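Side-chain contacts in freshwater cyanophage protein (Microcystis phage Mic1, PDB 6L2W), which is of unknown function but has a novel fold and is probably a structural protein of the phage: residues 29-33 with 34-38; 78-81 with 82-85. All blocks are in the same frame, centred on the assembly; numbering follows the deposited sequence.

Both contacts are local, each made where the chain turns at the end of a strand of the same antiparallel sheet, and each also touches the second subunit. Contact 1 lies at the surface, its centre about 16 Å from the centre of the chain, and takes strand 30-32 into a short 3-10 turn; its touching residues include none that is buried. Contact 2, its centre about 8 Å from that of the chain, is partly buried and joins strands 75-77 and 83-89. A carboxylate accepts a backbone N-H in both. In contact 1 an apolar pair and a serine pair accompany it, whereas contact 2 is mostly polar, combining a backbone bond with hydroxyl and carboxylate bonds and two waters.

Contact 1: residues 29-33 with 34-38; sequences CPVSL and SEIED
The carboxylate of Glu35 reaches back to the backbone N-H of Ser32, with Ser32 N 3.1 Å from Glu35 OE2. At the start of the 3-10 segment this supplies only the glutamate half of a capping-box arrangement. The reciprocal half is absent, because Ser32 OG stands 4.4 Å from Glu35 N; that N-H goes instead to the backbone, with Glu35 N 3.1 Å from Ser32 O. OE2 is approached on its anti side, 24° out of the carboxylate plane, and the N-H points at it with an angle of 145°, so the bond is somewhat bent. Glu35 OE2 also touches Ser32 CB, at 3.6 Å.

Ser32 turns its hydroxyl to a different partner. With OG anti to the backbone N (chi1 155°), it meets Ser34 OG hydroxyl to hydroxyl at 2.9 Å, a hydrogen bond in which either serine could be the donor. The CG1-CD1 branch of Ile36 lies against Val31 and against the carbonyls of Val31 and Ser32. Ile36 CG1 comes within 3.9 Å of Val31 CG1, the two side chains crossing at a slant, and is 3.3 Å from Ser32 O, while Ile36 CD1 lies 3.4 Å from Val31 O. Val31 CG1 thus has the isoleucine and Glu35 OE2 as neighbours. A further turn bond runs from Ile36 N to Leu33 O.

Strand 30-32 pairs antiparallel with strand 17-23: Val31 bonds through the backbone to Val22 and, just past the strand, Leu33 to Ala20. Phe42 of the following loop packs against both Val31 and Ile36, while Ser32 touches Tyr8 of strand 2-12 and Leu33 meets Phe73 of the second subunit.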
# COMPACT_ATOMS: atom_id res chain seq x y z
N CYS B 29 -7.21 -17.45 4.16
CA CYS B 29 -5.99 -17.77 4.89
C CYS B 29 -4.88 -16.77 4.49
O CYS B 29 -4.61 -16.56 3.30
CB CYS B 29 -5.53 -19.20 4.63
SG CYS B 29 -5.93 -20.34 5.99
N PRO B 30 -4.24 -16.17 5.49
CA PRO B 30 -3.17 -15.22 5.29
C PRO B 30 -1.92 -15.92 4.76
O PRO B 30 -1.63 -17.02 5.20
CB PRO B 30 -2.90 -14.65 6.69
CG PRO B 30 -3.14 -15.83 7.58
CD PRO B 30 -4.24 -16.62 6.89
N VAL B 31 -1.21 -15.29 3.83
CA VAL B 31 0.03 -15.85 3.33
C VAL B 31 1.14 -14.80 3.37
O VAL B 31 1.11 -13.81 2.64
CB VAL B 31 -0.11 -16.40 1.90
CG1 VAL B 31 1.19 -17.07 1.46
CG2 VAL B 31 -1.29 -17.35 1.76
N SER B 32 2.15 -15.10 4.17
CA SER B 32 3.24 -14.19 4.39
C SER B 32 4.10 -14.03 3.14
O SER B 32 4.14 -14.86 2.23
CB SER B 32 4.08 -14.60 5.56
OG SER B 32 5.39 -14.09 5.43
N LEU B 33 4.84 -12.92 3.16
CA LEU B 33 5.76 -12.51 2.11
C LEU B 33 6.85 -13.55 1.89
O LEU B 33 7.26 -13.76 0.76
CB LEU B 33 6.42 -11.20 2.53
CG LEU B 33 5.63 -9.96 2.17
CD1 LEU B 33 6.44 -8.71 2.49
CD2 LEU B 33 5.24 -10.00 0.71
N SER B 34 7.33 -14.13 2.99
CA SER B 34 8.38 -15.14 2.96
C SER B 34 7.97 -16.33 2.09
O SER B 34 8.84 -16.97 1.51
CB SER B 34 8.66 -15.59 4.36
OG SER B 34 7.46 -16.08 4.93
N GLU B 35 6.67 -16.61 2.00
CA GLU B 35 6.13 -17.77 1.26
C GLU B 35 5.65 -17.37 -0.14
O GLU B 35 4.99 -18.18 -0.80
CB GLU B 35 4.92 -18.40 1.99
CG GLU B 35 5.08 -18.59 3.49
CD GLU B 35 3.80 -18.93 4.25
OE1 GLU B 35 3.48 -20.13 4.34
OE2 GLU B 35 3.13 -18.00 4.76
N ILE B 36 5.92 -16.15 -0.60
CA ILE B 36 5.37 -15.67 -1.88
C ILE B 36 6.54 -15.38 -2.82
O ILE B 36 7.42 -14.57 -2.49
CB ILE B 36 4.47 -14.42 -1.72
CG1 ILE B 36 3.19 -14.71 -0.93
CG2 ILE B 36 4.15 -13.81 -3.07
CD1 ILE B 36 2.45 -13.47 -0.52
N GLU B 37 6.51 -15.99 -4.01
CA GLU B 37 7.64 -15.97 -4.90
C GLU B 37 7.47 -14.87 -5.95
O GLU B 37 8.42 -14.12 -6.20
CB GLU B 37 7.83 -17.35 -5.54
CG GLU B 37 9.24 -17.89 -5.35
CD GLU B 37 9.97 -18.14 -6.66
OE1 GLU B 37 10.42 -17.15 -7.27
OE2 GLU B 37 10.08 -19.30 -7.07
N ASP B 38 6.29 -14.74 -6.53
CA ASP B 38 6.09 -13.68 -7.53
C ASP B 38 4.95 -12.77 -7.05
O ASP B 38 3.79 -12.98 -7.42
CB ASP B 38 5.90 -14.33 -8.91
CG ASP B 38 5.47 -13.37 -10.01
OD1 ASP B 38 5.76 -12.16 -9.89
OD2 ASP B 38 4.83 -13.84 -10.96

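Contact 2: residues 78-81 with 82-85; sequences SGDM and SYHL
Asp80 OD1 accepts two hydrogen bonds, one from Ser78 OG at 2.8 Å and one from Ser82 N at 3.3 Å. These residues belong to the beta hairpin joining strands 75-77 and 83-89, where a type I turn runs from Ser78 to Met81. The hydroxyl meets OD1 nearly along its C-O axis, whereas Ser82 N comes from above the carboxylate plane, 67° out of it, and closes an Asx turn. Asp80 places its carboxylate for both by setting CG between the backbone N and the carbonyl carbon (chi1 65°).

Ser78 OG is both donor and acceptor: while donating to Asp80 OD1, it receives the N-H of Tyr83, with Ser78 OG 3.2 Å from Tyr83 N. Ser78 N in turn binds Tyr83 O at 3.1 Å, so the serine grips the next strand by backbone and side chain together. Met81 has a left-handed backbone, and its side chain packs on His9 of the second subunit. The Tyr83 side chain touches Tyr8, Leu62 and Ile64.

Ser82 OG makes a weak hydrogen bond to Asp80 OD2 at 3.3 Å, not settled because its proton has another acceptor in range. One water joins Ser82 OG and, weakly, Asp80 O. Ser82 CB sits over one face of the Tyr83 ring, offset toward the rim. A second water bridges Tyr83 OH, at 2.7 Å, and, more weakly, Asp80 OD2, at 3.5 Å.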
# COMPACT_ATOMS: atom_id res chain seq x y z
N SER B 78 -8.08 -0.36 5.97
CA SER B 78 -8.82 -0.60 7.22
C SER B 78 -8.53 0.55 8.18
O SER B 78 -7.51 1.21 8.01
CB SER B 78 -8.46 -1.93 7.81
OG SER B 78 -7.12 -1.96 8.22
N GLY B 79 -9.38 0.79 9.13
CA GLY B 79 -9.17 1.90 10.08
C GLY B 79 -7.91 1.74 10.90
O GLY B 79 -7.30 2.75 11.18
N ASP B 80 -7.52 0.52 11.24
CA ASP B 80 -6.31 0.23 12.05
C ASP B 80 -5.06 0.15 11.16
O ASP B 80 -3.98 -0.03 11.72
CB ASP B 80 -6.53 -1.00 12.94
CG ASP B 80 -6.73 -2.29 12.18
OD1 ASP B 80 -6.90 -2.23 10.98
OD2 ASP B 80 -6.70 -3.34 12.81
N MET B 81 -5.23 0.28 9.86
CA MET B 81 -4.18 0.25 8.80
C MET B 81 -3.51 -1.12 8.71
O MET B 81 -2.50 -1.19 8.07
CB MET B 81 -3.14 1.36 8.97
CG MET B 81 -3.73 2.73 8.77
SD MET B 81 -4.24 3.11 7.12
CE MET B 81 -2.70 2.89 6.24
N SER B 82 -4.08 -2.15 9.28
CA SER B 82 -3.50 -3.50 9.19
C SER B 82 -3.74 -4.17 7.82
O SER B 82 -3.00 -5.09 7.46
CB SER B 82 -4.07 -4.35 10.26
OG SER B 82 -3.69 -3.89 11.54
N TYR B 83 -4.79 -3.77 7.09
CA TYR B 83 -5.19 -4.44 5.85
C TYR B 83 -5.50 -3.39 4.79
O TYR B 83 -5.89 -2.30 5.09
CB TYR B 83 -6.45 -5.31 6.01
CG TYR B 83 -6.46 -6.16 7.25
CD1 TYR B 83 -5.73 -7.34 7.30
CD2 TYR B 83 -7.12 -5.76 8.38
CE1 TYR B 83 -5.67 -8.10 8.44
CE2 TYR B 83 -7.07 -6.50 9.55
CZ TYR B 83 -6.32 -7.66 9.58
OH TYR B 83 -6.23 -8.40 10.72
N HIS B 84 -5.39 -3.77 3.54
CA HIS B 84 -6.04 -2.96 2.54
C HIS B 84 -6.45 -3.83 1.36
O HIS B 84 -5.93 -4.93 1.17
CB HIS B 84 -5.16 -1.77 2.14
CG HIS B 84 -4.13 -2.09 1.12
ND1 HIS B 84 -2.96 -2.71 1.46
CD2 HIS B 84 -4.07 -1.86 -0.21
CE1 HIS B 84 -2.20 -2.82 0.37
NE2 HIS B 84 -2.87 -2.32 -0.67
N LEU B 85 -7.41 -3.30 0.61
CA LEU B 85 -7.91 -3.92 -0.60
C LEU B 85 -7.44 -3.11 -1.82
O LEU B 85 -7.31 -1.89 -1.77
CB LEU B 85 -9.44 -3.97 -0.53
CG LEU B 85 -10.12 -4.63 -1.73
CD1 LEU B 85 -9.97 -6.15 -1.64
CD2 LEU B 85 -11.58 -4.23 -1.80
O HOH W 1 -1.17 -1.94 11.30
O HOH W 2 -6.10 -6.76 12.92